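Local coordinates for folylpolyglutamate synthase/dihydrofolate synthase (Thermotoga maritima, PDB 1O5Z), which probably catalyses the ATP-dependent addition of L-glutamate to dihydropteroate and to tetrahydrofolyl-polyglutamates in folate biosynthesis, at residues 89-92 with 93-96; 231-234 with 235-239. All coordinates share one frame; numbering follows the deposited sequence.

Both contacts are local turns within the Mur ligase middle domain, near the two ends of its eight-stranded mixed sheet. Contact 1 (89-96) delivers the chain into strand 96-98, next to the outermost strand 101-102; contact 2 (231-239) takes it out of strand 231-233, which is outermost at the other end. Their centres are 32 Å apart and the nearest atoms about 24 Å, so they do not touch. In each, a carboxylate reaches back to main-chain N-H groups: Glu94 in contact 1, Asp237 in contact 2. Contact 1 also meets residues near the C-terminus, whereas contact 2 leads on to the small antiparallel sheet 239-265. Neither contact includes a bound ligand.

Contact 1: 89-92 with 93-96; sequences LSTF and RERI
Thr91 swings OG1 opposite its own nitrogen (chi1 171°), where it meets Arg93 N, while Glu94 sets CG opposite its carbonyl carbon (chi1 -69°) and stretches its chain back toward Leu89. The result is an ST turn at the start of a short 3-10 segment, just before strand 96-98 of the Mur ligase middle domain. The Thr91 OG1 to Arg93 N bond is nearly straight at 3.1 Å, and the hydroxyl is also hydrogen-bonded to Glu439 in the C-terminal tail. Main-chain bonds from Glu94 N to Thr91 O and from Arg95 N to Phe92 O close two successive turns.

The buried Glu94 carboxylate gathers three consecutive amides. Glu94 OE1 takes Leu89 N at 2.7 Å on the syn side. Glu94 OE2 receives Ser90 N at 2.8 Å, also syn, and Thr91 N at 3.1 Å from well above the carboxylate plane; the two donors approach from one face. Three N-H groups should stabilise the negative charge and limit rotation of the carboxylate. A leucine in place of Glu94 would probably leave these three N-H groups without their acceptor and let the 89-91 backbone shift. Alongside, Ser90 OG binds Gly425 O in helix 421-433, so the loop links the middle domain to the C-terminal part of the chain.

Phe92 turns away to pack on helix 12-23. Arg95 crosses it at about a right angle, its NE hydrogen-bonded to His88 ND1 and its CD reaching the Phe92 ring obliquely and off-centre, 4.2 Å from the centroid in a CH-pi contact.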
ATOM      1  N   LEU A  89       6.317   1.187   4.968  1.00 42.66           N
ATOM      2  CA  LEU A  89       6.838  -0.030   5.554  1.00 43.32           C
ATOM      3  C   LEU A  89       8.186   0.187   6.262  1.00 42.65           C
ATOM      4  O   LEU A  89       8.340  -0.115   7.446  1.00 43.04           O
ATOM      5  CB  LEU A  89       6.958  -1.077   4.435  1.00 43.49           C
ATOM      6  CG  LEU A  89       7.102  -2.488   4.949  1.00 44.57           C
ATOM      7  CD1 LEU A  89       5.839  -2.909   5.694  1.00 45.85           C
ATOM      8  CD2 LEU A  89       7.441  -3.426   3.808  1.00 43.73           C
ATOM      9  N   SER A  90       9.153   0.737   5.531  1.00 42.61           N
ATOM     10  CA  SER A  90      10.527   0.868   6.022  1.00 41.83           C
ATOM     11  C   SER A  90      10.952   2.319   6.148  1.00 41.96           C
ATOM     12  O   SER A  90      11.587   2.683   7.127  1.00 43.03           O
ATOM     13  CB  SER A  90      11.492   0.145   5.106  1.00 41.99           C
ATOM     14  OG  SER A  90      11.205  -1.224   5.019  1.00 39.94           O
ATOM     15  N   THR A  91      10.602   3.155   5.175  1.00 42.28           N
ATOM     16  CA  THR A  91      10.927   4.549   5.268  1.00 42.14           C
ATOM     17  C   THR A  91       9.765   5.388   4.864  1.00 42.49           C
ATOM     18  O   THR A  91       9.047   5.077   3.942  1.00 44.72           O
ATOM     19  CB  THR A  91      12.155   4.936   4.423  1.00 42.39           C
ATOM     20  OG1 THR A  91      12.256   6.368   4.433  1.00 38.73           O
ATOM     21  CG2 THR A  91      11.957   4.579   2.950  1.00 41.48           C
ATOM     22  N   PHE A  92       9.599   6.483   5.585  1.00 43.02           N
ATOM     23  CA  PHE A  92       8.613   7.495   5.288  1.00 42.36           C
ATOM     24  C   PHE A  92       8.616   7.909   3.822  1.00 42.32           C
ATOM     25  O   PHE A  92       7.580   8.249   3.262  1.00 41.56           O
ATOM     26  CB  PHE A  92       8.885   8.694   6.194  1.00 42.51           C
ATOM     27  CG  PHE A  92       8.074   9.873   5.871  1.00 41.25           C
ATOM     28  CD1 PHE A  92       6.850  10.093   6.517  1.00 43.16           C
ATOM     29  CD2 PHE A  92       8.516  10.772   4.920  1.00 42.45           C
ATOM     30  CE1 PHE A  92       6.069  11.229   6.222  1.00 41.55           C
ATOM     31  CE2 PHE A  92       7.769  11.889   4.606  1.00 43.15           C
ATOM     32  CZ  PHE A  92       6.533  12.128   5.269  1.00 43.21           C
ATOM     33  N   ARG A  93       9.782   7.873   3.200  1.00 42.15           N
ATOM     34  CA  ARG A  93       9.923   8.334   1.831  1.00 43.29           C
ATOM     35  C   ARG A  93       9.234   7.450   0.729  1.00 43.41           C
ATOM     36  O   ARG A  93       9.030   7.912  -0.429  1.00 43.53           O
ATOM     37  CB  ARG A  93      11.403   8.608   1.572  1.00 42.45           C
ATOM     38  CG  ARG A  93      11.927   9.715   2.487  1.00 45.05           C
ATOM     39  CD  ARG A  93      13.394   9.580   2.818  1.00 51.71           C
ATOM     40  NE  ARG A  93      13.986   9.208   1.556  1.00 56.04           N
ATOM     41  CZ  ARG A  93      14.579   8.094   1.260  1.00 54.41           C
ATOM     42  NH1 ARG A  93      14.894   7.213   2.180  1.00 55.25           N
ATOM     43  NH2 ARG A  93      14.930   7.924   0.003  1.00 56.62           N
ATOM     44  N   GLU A  94       8.849   6.219   1.090  1.00 42.96           N
ATOM     45  CA  GLU A  94       7.947   5.412   0.247  1.00 43.68           C
ATOM     46  C   GLU A  94       6.621   6.112  -0.123  1.00 43.69           C
ATOM     47  O   GLU A  94       5.949   5.767  -1.121  1.00 42.94           O
ATOM     48  CB  GLU A  94       7.556   4.120   1.000  1.00 44.33           C
ATOM     49  CG  GLU A  94       8.662   3.119   1.198  1.00 44.53           C
ATOM     50  CD  GLU A  94       8.334   2.085   2.259  1.00 45.16           C
ATOM     51  OE1 GLU A  94       7.134   1.778   2.465  1.00 44.43           O
ATOM     52  OE2 GLU A  94       9.281   1.592   2.910  1.00 41.81           O
ATOM     53  N   ARG A  95       6.219   7.070   0.708  1.00 43.69           N
ATOM     54  CA  ARG A  95       4.903   7.690   0.590  1.00 44.20           C
ATOM     55  C   ARG A  95       4.820   8.619  -0.588  1.00 44.34           C
ATOM     56  O   ARG A  95       3.756   8.844  -1.081  1.00 44.25           O
ATOM     57  CB  ARG A  95       4.536   8.474   1.877  1.00 43.85           C
ATOM     58  CG  ARG A  95       4.327   7.632   3.098  1.00 42.66           C
ATOM     59  CD  ARG A  95       4.303   8.402   4.352  1.00 45.48           C
ATOM     60  NE  ARG A  95       4.122   7.524   5.494  1.00 47.99           N
ATOM     61  CZ  ARG A  95       2.949   7.268   6.087  1.00 49.70           C
ATOM     62  NH1 ARG A  95       2.925   6.429   7.121  1.00 46.22           N
ATOM     63  NH2 ARG A  95       1.809   7.862   5.690  1.00 51.05           N
ATOM     64  N   ILE A  96       5.957   9.180  -1.009  1.00 45.81           N
ATOM     65  CA  ILE A  96       5.994  10.212  -2.071  1.00 45.92           C
ATOM     66  C   ILE A  96       7.103   9.903  -3.071  1.00 45.27           C
ATOM     67  O   ILE A  96       8.258   9.803  -2.713  1.00 44.55           O
ATOM     68  CB  ILE A  96       6.234  11.595  -1.453  1.00 45.97           C
ATOM     69  CG1 ILE A  96       5.234  11.855  -0.315  1.00 46.43           C
ATOM     70  CG2 ILE A  96       6.108  12.662  -2.484  1.00 46.10           C
ATOM     71  CD1 ILE A  96       5.494  13.146   0.399  1.00 47.57           C
TER

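Contact 2: 231-234 with 235-239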
ATOM      1  N   MET A 231     -19.300   3.864 -14.968  1.00 48.21           N
ATOM      2  CA  MET A 231     -18.807   2.874 -14.021  1.00 47.87           C
ATOM      3  C   MET A 231     -18.375   1.575 -14.707  1.00 46.89           C
ATOM      4  O   MET A 231     -19.118   1.002 -15.527  1.00 45.51           O
ATOM      5  CB  MET A 231     -19.937   2.547 -13.044  1.00 48.22           C
ATOM      6  CG  MET A 231     -19.558   1.599 -11.929  1.00 48.40           C
ATOM      7  SD  MET A 231     -20.913   1.575 -10.737  1.00 49.47           S
ATOM      8  CE  MET A 231     -20.273   0.406  -9.529  1.00 49.78           C
ATOM      9  N   TYR A 232     -17.201   1.081 -14.346  1.00 45.84           N
ATOM     10  CA  TYR A 232     -16.754  -0.187 -14.890  1.00 45.51           C
ATOM     11  C   TYR A 232     -16.485  -1.136 -13.765  1.00 45.16           C
ATOM     12  O   TYR A 232     -15.826  -0.783 -12.781  1.00 45.20           O
ATOM     13  CB  TYR A 232     -15.467  -0.028 -15.661  1.00 45.27           C
ATOM     14  CG  TYR A 232     -15.475   0.994 -16.745  1.00 44.80           C
ATOM     15  CD1 TYR A 232     -15.224   2.335 -16.441  1.00 43.17           C
ATOM     16  CD2 TYR A 232     -15.693   0.621 -18.093  1.00 42.34           C
ATOM     17  CE1 TYR A 232     -15.189   3.297 -17.443  1.00 44.36           C
ATOM     18  CE2 TYR A 232     -15.652   1.562 -19.116  1.00 43.16           C
ATOM     19  CZ  TYR A 232     -15.382   2.915 -18.782  1.00 45.55           C
ATOM     20  OH  TYR A 232     -15.325   3.895 -19.754  1.00 44.47           O
ATOM     21  N   VAL A 233     -16.946  -2.350 -13.938  1.00 44.90           N
ATOM     22  CA  VAL A 233     -17.020  -3.301 -12.864  1.00 45.54           C
ATOM     23  C   VAL A 233     -16.389  -4.596 -13.310  1.00 45.49           C
ATOM     24  O   VAL A 233     -16.713  -5.112 -14.369  1.00 44.75           O
ATOM     25  CB  VAL A 233     -18.487  -3.565 -12.536  1.00 45.86           C
ATOM     26  CG1 VAL A 233     -18.619  -4.665 -11.465  1.00 47.94           C
ATOM     27  CG2 VAL A 233     -19.184  -2.281 -12.115  1.00 46.45           C
ATOM     28  N   ILE A 234     -15.527  -5.155 -12.493  1.00 45.94           N
ATOM     29  CA  ILE A 234     -14.876  -6.416 -12.854  1.00 47.53           C
ATOM     30  C   ILE A 234     -15.882  -7.500 -13.232  1.00 47.92           C
ATOM     31  O   ILE A 234     -16.961  -7.572 -12.653  1.00 48.33           O
ATOM     32  CB  ILE A 234     -13.992  -6.908 -11.693  1.00 47.52           C
ATOM     33  CG1 ILE A 234     -13.082  -8.043 -12.160  1.00 48.37           C
ATOM     34  CG2 ILE A 234     -14.849  -7.329 -10.490  1.00 48.92           C
ATOM     35  CD1 ILE A 234     -11.950  -8.274 -11.242  1.00 50.00           C
ATOM     36  N   ASP A 235     -15.522  -8.351 -14.189  1.00 48.86           N
ATOM     37  CA  ASP A 235     -16.427  -9.381 -14.745  1.00 49.41           C
ATOM     38  C   ASP A 235     -17.613  -8.857 -15.533  1.00 49.91           C
ATOM     39  O   ASP A 235     -18.158  -9.597 -16.332  1.00 48.89           O
ATOM     40  CB  ASP A 235     -16.952 -10.352 -13.685  1.00 50.16           C
ATOM     41  CG  ASP A 235     -15.844 -11.184 -13.049  1.00 52.51           C
ATOM     42  OD1 ASP A 235     -14.726 -11.259 -13.622  1.00 54.78           O
ATOM     43  OD2 ASP A 235     -16.018 -11.805 -11.968  1.00 55.58           O
ATOM     44  N   LYS A 236     -18.031  -7.618 -15.279  1.00 50.41           N
ATOM     45  CA  LYS A 236     -18.946  -6.910 -16.163  1.00 51.12           C
ATOM     46  C   LYS A 236     -18.165  -6.222 -17.291  1.00 50.13           C
ATOM     47  O   LYS A 236     -18.179  -6.680 -18.401  1.00 50.04           O
ATOM     48  CB  LYS A 236     -19.808  -5.886 -15.398  1.00 51.44           C
ATOM     49  CG  LYS A 236     -20.874  -5.281 -16.311  1.00 53.06           C
ATOM     50  CD  LYS A 236     -21.859  -4.341 -15.626  1.00 53.35           C
ATOM     51  CE  LYS A 236     -23.019  -4.057 -16.629  1.00 54.86           C
ATOM     52  NZ  LYS A 236     -23.840  -2.894 -16.181  1.00 56.62           N
ATOM     53  N   ASP A 237     -17.471  -5.137 -16.996  1.00 49.46           N
ATOM     54  CA  ASP A 237     -16.857  -4.327 -18.032  1.00 49.06           C
ATOM     55  C   ASP A 237     -15.420  -4.709 -18.354  1.00 49.15           C
ATOM     56  O   ASP A 237     -14.829  -4.220 -19.339  1.00 49.76           O
ATOM     57  CB  ASP A 237     -16.920  -2.874 -17.610  1.00 48.62           C
ATOM     58  CG  ASP A 237     -18.325  -2.439 -17.350  1.00 48.73           C
ATOM     59  OD1 ASP A 237     -19.019  -2.158 -18.356  1.00 47.58           O
ATOM     60  OD2 ASP A 237     -18.825  -2.387 -16.192  1.00 48.24           O
ATOM     61  N   PHE A 238     -14.838  -5.550 -17.519  1.00 48.73           N
ATOM     62  CA  PHE A 238     -13.555  -6.114 -17.819  1.00 48.18           C
ATOM     63  C   PHE A 238     -13.338  -7.344 -16.994  1.00 48.23           C
ATOM     64  O   PHE A 238     -14.034  -7.582 -16.021  1.00 48.57           O
ATOM     65  CB  PHE A 238     -12.448  -5.119 -17.526  1.00 48.11           C
ATOM     66  CG  PHE A 238     -12.386  -4.711 -16.088  1.00 47.54           C
ATOM     67  CD1 PHE A 238     -13.304  -3.813 -15.573  1.00 47.31           C
ATOM     68  CD2 PHE A 238     -11.420  -5.245 -15.244  1.00 47.26           C
ATOM     69  CE1 PHE A 238     -13.250  -3.428 -14.235  1.00 47.96           C
ATOM     70  CE2 PHE A 238     -11.359  -4.873 -13.919  1.00 46.47           C
ATOM     71  CZ  PHE A 238     -12.285  -3.963 -13.405  1.00 47.51           C
ATOM     72  N   SER A 239     -12.323  -8.104 -17.364  1.00 48.25           N
ATOM     73  CA  SER A 239     -12.014  -9.337 -16.673  1.00 48.20           C
ATOM     74  C   SER A 239     -10.541  -9.728 -16.870  1.00 47.94           C
ATOM     75  O   SER A 239      -9.846  -9.187 -17.744  1.00 47.87           O
ATOM     76  CB  SER A 239     -12.926 -10.426 -17.213  1.00 47.62           C
ATOM     77  OG  SER A 239     -12.677 -10.579 -18.595  1.00 47.96           O
TER
HETATM   78  O   HOH W   1     -20.829  -0.728 -15.600  1.00 64.70           O
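Val233 O is gripped by two amides of the turn that follows it. Asp237 N approaches Val233 O in the carbonyl plane at 2.7 Å, closing an alpha-turn, and Lys236 N adds a weak, bent bond to the same oxygen at 3.0 Å; Lys236 N also bonds weakly to Ile234 O. Asp235 has a positive phi (67°), which helps reverse the chain at this point, and its carboxylate forms a salt bridge with Arg212.

Asp237 answers the grip from its side chain. Asp237 OD2 offers the anti lone pair to Val233 N at 2.9 Å, so Val233 is bonded through both its N-H and its carbonyl to the same residue. A water also donates to OD2 and lies beside Met231 O. The CB of Asp237 meets the edge of the Tyr232 ring, 3.7 Å from CD2, and the carboxylate stands almost perpendicular to that ring. Tyr232 in turn makes a cation-pi contact with Lys281 of helix 271-286.

On the buried side, Phe238 places CG between its backbone N and carbonyl carbon (chi1 61°), which carries the ring back against the main chain of Val233 and Ile234. Ile234 CA sits over one face of the Phe238 ring, 3.8 Å from its centroid and 19° off the ring normal, in a CH-pi contact. Beside it, Ile234 CB packs 3.8 Å from CZ of Phe238, while Tyr232 CB approaches CE1 more loosely.

The arrangement is a tight chain reversal at the outermost strand of a P-loop-NTPase-like sheet, joining strand 231-233 of the Mur ligase middle domain to strand 239-244 of its small antiparallel sheet.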